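Uncharacterized protein (Cricetid herpesvirus 2, PDB 4ZKQ) binds chemokines as a decoy receptor encoded by a rodent gammaherpesvirus, and so probably keeps them from the receptors of the host. Local coordinates at residues L38-P43 with Q120-Q125; W94-H99 with H158-E163. One frame throughout, in Å; residues are numbered along the deposited sequence.

Interaction 1 (L38-P43 with Q120-Q125)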
loop_
_atom_site.group_PDB
_atom_site.type_symbol
_atom_site.label_atom_id
_atom_site.label_comp_id
_atom_site.label_asym_id
_atom_site.label_seq_id
_atom_site.Cartn_x
_atom_site.Cartn_y
_atom_site.Cartn_z
ATOM N N LEU A 38 -16.954 -1.595 11.552
ATOM C CA LEU A 38 -16.502 -1.155 12.877
ATOM C C LEU A 38 -17.679 -1.035 13.841
ATOM O O LEU A 38 -18.764 -0.611 13.445
ATOM C CB LEU A 38 -15.773 0.184 12.789
ATOM C CG LEU A 38 -14.565 0.270 11.863
ATOM C CD1 LEU A 38 -13.915 1.644 11.971
ATOM C CD2 LEU A 38 -13.576 -0.821 12.207
ATOM N N PRO A 39 -17.468 -1.396 15.116
ATOM C CA PRO A 39 -16.182 -1.865 15.631
ATOM C C PRO A 39 -15.870 -3.282 15.166
ATOM O O PRO A 39 -16.781 -4.041 14.832
ATOM C CB PRO A 39 -16.376 -1.816 17.151
ATOM C CG PRO A 39 -17.842 -2.056 17.330
ATOM C CD PRO A 39 -18.505 -1.369 16.163
ATOM N N ILE A 40 -14.590 -3.627 15.143
ATOM C CA ILE A 40 -14.156 -4.948 14.714
ATOM C C ILE A 40 -14.851 -6.042 15.516
ATOM O O ILE A 40 -14.893 -5.987 16.742
ATOM C CB ILE A 40 -12.637 -5.106 14.863
ATOM C CG1 ILE A 40 -11.908 -4.069 13.996
ATOM C CG2 ILE A 40 -12.204 -6.539 14.502
ATOM C CD1 ILE A 40 -12.163 -4.221 12.498
ATOM N N LYS A 41 -15.389 -7.031 14.811
ATOM C CA LYS A 41 -16.064 -8.159 15.455
ATOM C C LYS A 41 -15.633 -9.490 14.843
ATOM O O LYS A 41 -16.266 -10.521 15.073
ATOM C CB LYS A 41 -17.582 -7.994 15.344
ATOM C CG LYS A 41 -18.083 -7.893 13.907
ATOM C CD LYS A 41 -19.568 -7.559 13.836
ATOM C CE LYS A 41 -20.005 -7.270 12.408
ATOM N NZ LYS A 41 -21.482 -7.343 12.237
ATOM N N LEU A 42 -14.555 -9.455 14.064
ATOM C CA LEU A 42 -14.033 -10.642 13.390
ATOM C C LEU A 42 -12.563 -10.837 13.726
ATOM O O LEU A 42 -11.843 -9.862 13.948
ATOM C CB LEU A 42 -14.188 -10.520 11.871
ATOM C CG LEU A 42 -15.595 -10.488 11.279
ATOM C CD1 LEU A 42 -15.510 -10.240 9.779
ATOM C CD2 LEU A 42 -16.337 -11.782 11.570
ATOM N N PRO A 43 -12.101 -12.097 13.764
ATOM C CA PRO A 43 -10.655 -12.278 13.911
ATOM C C PRO A 43 -9.909 -11.782 12.676
ATOM O O PRO A 43 -10.509 -11.660 11.608
ATOM C CB PRO A 43 -10.501 -13.795 14.083
ATOM C CG PRO A 43 -11.717 -14.377 13.475
ATOM C CD PRO A 43 -12.819 -13.381 13.697
ATOM N N GLN A 120 -9.112 1.545 20.136
ATOM C CA GLN A 120 -10.296 0.883 20.645
ATOM C C GLN A 120 -10.033 -0.616 20.736
ATOM O O GLN A 120 -9.526 -1.212 19.787
ATOM C CB GLN A 120 -11.481 1.172 19.741
ATOM C CG GLN A 120 -12.782 0.615 20.241
ATOM C CD GLN A 120 -13.954 1.100 19.429
ATOM O OE1 GLN A 120 -13.849 2.073 18.676
ATOM N NE2 GLN A 120 -15.079 0.420 19.564
ATOM N N PHE A 121 -10.351 -1.210 21.885
ATOM C CA PHE A 121 -10.148 -2.644 22.095
ATOM C C PHE A 121 -11.457 -3.410 22.010
ATOM O O PHE A 121 -12.511 -2.906 22.399
ATOM C CB PHE A 121 -9.498 -2.913 23.454
ATOM C CG PHE A 121 -8.007 -2.731 23.463
ATOM C CD1 PHE A 121 -7.452 -1.468 23.468
ATOM C CD2 PHE A 121 -7.161 -3.828 23.474
ATOM C CE1 PHE A 121 -6.085 -1.296 23.479
ATOM C CE2 PHE A 121 -5.794 -3.663 23.485
ATOM C CZ PHE A 121 -5.254 -2.393 23.488
ATOM N N VAL A 122 -11.377 -4.631 21.490
ATOM C CA VAL A 122 -12.514 -5.536 21.434
ATOM C C VAL A 122 -12.052 -6.949 21.741
ATOM O O VAL A 122 -10.862 -7.255 21.656
ATOM C CB VAL A 122 -13.207 -5.534 20.057
ATOM C CG1 VAL A 122 -13.908 -4.212 19.809
ATOM C CG2 VAL A 122 -12.202 -5.835 18.943
ATOM N N THR A 123 -13.000 -7.801 22.107
ATOM C CA THR A 123 -12.754 -9.228 22.201
ATOM C C THR A 123 -13.594 -9.899 21.135
ATOM O O THR A 123 -14.774 -9.577 20.982
ATOM C CB THR A 123 -13.098 -9.787 23.594
ATOM O OG1 THR A 123 -12.334 -9.091 24.584
ATOM C CG2 THR A 123 -12.787 -11.278 23.669
ATOM N N VAL A 124 -12.981 -10.805 20.381
ATOM C CA VAL A 124 -13.699 -11.569 19.366
ATOM C C VAL A 124 -13.416 -13.055 19.551
ATOM O O VAL A 124 -12.410 -13.430 20.153
ATOM C CB VAL A 124 -13.304 -11.150 17.929
ATOM C CG1 VAL A 124 -13.660 -9.688 17.668
ATOM C CG2 VAL A 124 -11.823 -11.397 17.687
ATOM N N GLN A 125 -14.310 -13.889 19.029
ATOM C CA GLN A 125 -14.121 -15.334 19.036
ATOM C C GLN A 125 -13.596 -15.807 17.693
ATOM O O GLN A 125 -14.188 -15.511 16.658
ATOM C CB GLN A 125 -15.431 -16.052 19.352
ATOM C CG GLN A 125 -15.294 -17.567 19.356
ATOM C CD GLN A 125 -16.432 -18.260 20.074
ATOM O OE1 GLN A 125 -17.603 -17.948 19.857
ATOM N NE2 GLN A 125 -16.090 -19.200 20.948
#
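Val122 and Val124 of the strand 120-125 press their methyl groups into the backbone of the loop 38-43, and van der Waals contact, chiefly of methyls against main-chain atoms, makes up most of the interface; the two segments share no hydrogen bond. In Val122, CG1 stands anti to the carbonyl carbon (chi1 -69°), and CG2, set between N and C, meets Ile40 O at 3.5 Å and also touches Ile40 CB at 4.2 Å. Further along, Val124 CG1 lies against the Lys41 peptide, 3.5 Å from Lys41 C, while CG2 approaches Pro43 N at 4.0 Å.

Prolines mark both ends of the contact. Pro39, which follows a cis peptide bond, puts CB 3.5 Å from Gln120 NE2, where the extended glutamine side chain brings its amide nitrogen to the proline ring, and Pro43 CD sits 3.9 Å from Gln125 O.

The side chain of Ile40 leads away to Ile47 of helix 44-51 and to Phe137 of strand 132-143. Pro43 is the N-cap residue of that helix. The arrangement is that of a loop laid over one face of a sheet's edge strand, here strand 117-125, with alternate strand residues, Val122 and Val124, facing the loop.

Interaction 2 (W94-H99 with H158-E163)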
loop_
_atom_site.group_PDB
_atom_site.type_symbol
_atom_site.label_atom_id
_atom_site.label_comp_id
_atom_site.label_asym_id
_atom_site.label_seq_id
_atom_site.Cartn_x
_atom_site.Cartn_y
_atom_site.Cartn_z
ATOM N N TRP A 94 -3.471 -8.248 20.786
ATOM C CA TRP A 94 -2.897 -7.887 22.077
ATOM C C TRP A 94 -2.899 -9.096 23.005
ATOM O O TRP A 94 -3.948 -9.660 23.290
ATOM C CB TRP A 94 -3.688 -6.739 22.710
ATOM C CG TRP A 94 -3.134 -6.265 24.019
ATOM C CD1 TRP A 94 -3.536 -6.646 25.268
ATOM C CD2 TRP A 94 -2.076 -5.317 24.210
ATOM N NE1 TRP A 94 -2.795 -5.992 26.224
ATOM C CE2 TRP A 94 -1.892 -5.171 25.600
ATOM C CE3 TRP A 94 -1.270 -4.577 23.342
ATOM C CZ2 TRP A 94 -0.932 -4.317 26.139
ATOM C CZ3 TRP A 94 -0.318 -3.728 23.878
ATOM C CH2 TRP A 94 -0.157 -3.606 25.266
ATOM N N GLU A 95 -1.719 -9.504 23.453
ATOM C CA GLU A 95 -1.617 -10.608 24.402
ATOM C C GLU A 95 -0.277 -10.530 25.104
ATOM O O GLU A 95 0.758 -10.868 24.535
ATOM C CB GLU A 95 -1.790 -11.958 23.699
ATOM C CG GLU A 95 -1.828 -13.148 24.649
ATOM C CD GLU A 95 -2.372 -14.413 24.002
ATOM O OE1 GLU A 95 -2.769 -14.366 22.819
ATOM O OE2 GLU A 95 -2.407 -15.457 24.686
ATOM N N CYS A 96 -0.306 -10.034 26.334
ATOM C CA CYS A 96 0.899 -9.860 27.127
ATOM C C CYS A 96 1.305 -11.175 27.780
ATOM O O CYS A 96 0.455 -11.860 28.352
ATOM C CB CYS A 96 0.677 -8.804 28.205
ATOM S SG CYS A 96 0.660 -7.110 27.607
ATOM N N PRO A 97 2.596 -11.541 27.693
ATOM C CA PRO A 97 3.088 -12.647 28.523
ATOM C C PRO A 97 2.723 -12.476 29.999
ATOM O O PRO A 97 2.428 -11.362 30.439
ATOM C CB PRO A 97 4.603 -12.585 28.325
ATOM C CG PRO A 97 4.786 -11.995 26.974
ATOM C CD PRO A 97 3.601 -11.102 26.705
ATOM N N ALA A 98 2.743 -13.569 30.753
ATOM C CA ALA A 98 2.349 -13.531 32.158
ATOM C C ALA A 98 3.250 -12.606 32.970
ATOM O O ALA A 98 2.781 -11.887 33.853
ATOM C CB ALA A 98 2.366 -14.933 32.748
ATOM N N HIS A 99 4.540 -12.611 32.653
ATOM C CA HIS A 99 5.531 -11.905 33.459
ATOM C C HIS A 99 5.609 -10.405 33.166
ATOM O O HIS A 99 6.209 -9.654 33.937
ATOM C CB HIS A 99 6.908 -12.538 33.253
ATOM C CG HIS A 99 7.481 -12.318 31.880
ATOM N ND1 HIS A 99 8.288 -11.255 31.580
ATOM C CD2 HIS A 99 7.349 -13.048 30.743
ATOM C CE1 HIS A 99 8.645 -11.328 30.296
ATOM N NE2 HIS A 99 8.090 -12.395 29.780
ATOM N N HIS A 158 6.597 -4.289 23.770
ATOM C CA HIS A 158 6.503 -4.855 22.427
ATOM C C HIS A 158 6.032 -6.309 22.426
ATOM O O HIS A 158 5.451 -6.781 21.446
ATOM C CB HIS A 158 7.855 -4.759 21.725
ATOM C CG HIS A 158 8.885 -5.696 22.272
ATOM N ND1 HIS A 158 9.560 -5.453 23.450
ATOM C CD2 HIS A 158 9.353 -6.875 21.805
ATOM C CE1 HIS A 158 10.400 -6.447 23.684
ATOM N NE2 HIS A 158 10.295 -7.322 22.703
ATOM N N LEU A 159 6.272 -7.018 23.524
ATOM C CA LEU A 159 5.924 -8.434 23.608
ATOM C C LEU A 159 4.421 -8.670 23.698
ATOM O O LEU A 159 3.970 -9.805 23.579
ATOM C CB LEU A 159 6.603 -9.086 24.817
ATOM C CG LEU A 159 8.131 -9.107 24.826
ATOM C CD1 LEU A 159 8.632 -9.677 26.138
ATOM C CD2 LEU A 159 8.673 -9.916 23.659
ATOM N N CYS A 160 3.648 -7.610 23.918
ATOM C CA CYS A 160 2.195 -7.747 24.014
ATOM C C CYS A 160 1.516 -7.697 22.636
ATOM O O CYS A 160 0.355 -8.079 22.499
ATOM C CB CYS A 160 1.619 -6.655 24.919
ATOM S SG CYS A 160 2.344 -6.604 26.594
ATOM N N ILE A 161 2.237 -7.231 21.621
ATOM C CA ILE A 161 1.667 -7.129 20.277
ATOM C C ILE A 161 2.197 -8.260 19.397
ATOM O O ILE A 161 3.321 -8.199 18.916
ATOM C CB ILE A 161 1.986 -5.765 19.638
ATOM C CG1 ILE A 161 1.524 -4.629 20.561
ATOM C CG2 ILE A 161 1.299 -5.642 18.278
ATOM C CD1 ILE A 161 2.210 -3.315 20.299
ATOM N N GLN A 162 1.383 -9.295 19.201
ATOM C CA GLN A 162 1.799 -10.468 18.429
ATOM C C GLN A 162 1.876 -10.187 16.934
ATOM O O GLN A 162 2.758 -10.692 16.240
ATOM C CB GLN A 162 0.840 -11.633 18.655
ATOM C CG GLN A 162 1.161 -12.474 19.878
ATOM C CD GLN A 162 0.869 -11.748 21.167
ATOM O OE1 GLN A 162 0.054 -10.825 21.201
ATOM N NE2 GLN A 162 1.531 -12.158 22.241
ATOM N N GLU A 163 0.918 -9.417 16.434
ATOM C CA GLU A 163 0.890 -9.075 15.023
ATOM C C GLU A 163 0.006 -7.864 14.784
ATOM O O GLU A 163 -0.851 -7.533 15.610
ATOM C CB GLU A 163 0.382 -10.258 14.198
ATOM C CG GLU A 163 -1.087 -10.536 14.396
ATOM C CD GLU A 163 -1.582 -11.726 13.595
ATOM O OE1 GLU A 163 -0.760 -12.588 13.236
ATOM O OE2 GLU A 163 -2.798 -11.795 13.333
#
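Trp94 CG lies anti to the backbone N (chi1 -178°), and the indole beyond it lies against Cys160, while a bend at chi2 (71°) sets Gln162 CD near the main chain of Glu95. Cys160 CB stands over one face of the indole, 3.5 Å from the centroid of the six-membered ring, a close CH-pi contact. Cys160 SG meets the same ring obliquely. From there the sulfur is bonded to Cys96 SG at 2.0 Å, with a chi3 of 105°, so one residue links the aromatic packing to the covalent tie. Ile161 CG1 adds an oblique contact with Trp94 CZ3 at 3.9 Å.

Two hydrogen bonds join the segments, one between main chains and one from a side chain. Glu95 N donates to Cys160 O at 2.7 Å in a nearly straight bond, and the same oxygen receives a CA-H...O contact from Trp94 CA at 3.3 Å. Gln162 NE2, its bond lying in the plane of its own amide, reaches a lone pair of Glu95 O at 2.7 Å; Cys160 CA approaches that oxygen too. Each of the two oxygens thus accepts one hydrogen bond and a weaker CA-H...O contact. Beyond the disulfide, Pro97 CG and Leu159 CB touch at 4.1 Å, their side chains crossing at about a right angle.

The carboxylate of Glu95 forms a salt bridge with Lys93. Trp94 and Ile161 are an antiparallel non-hydrogen-bonded pair, and the disulfide lies just beyond it, with Cys96 two residues after the end of strand 85-94 and Cys160 in the 3-10 turn right before strand 161-169; strands 132-143 and 175-181 flank these two strands within the sheet.

How the interactions relate
Interactions 1 and 2 illustrate how contacts at different strands of one sheet can rest on different means, methyl packing in the first and a disulfide with hydrogen bonds in the second. Their centres lie about 17 Å apart, yet they touch directly: Phe121, between the strand residues that face the loop 38-43, meets Trp94 edge-to-face, with Phe121 CE2 3.8 Å from Trp94 CG. Strand 132-143 lies between strand 117-125 of interaction 1 and strand 85-94 of interaction 2, and bonds to both. Along the chain the four segments alternate. Neither contact by itself identifies a chemokine-binding surface: interaction 1 lays a loop on the sheet's edge strand, whereas interaction 2 joins the ends of two neighbouring strands.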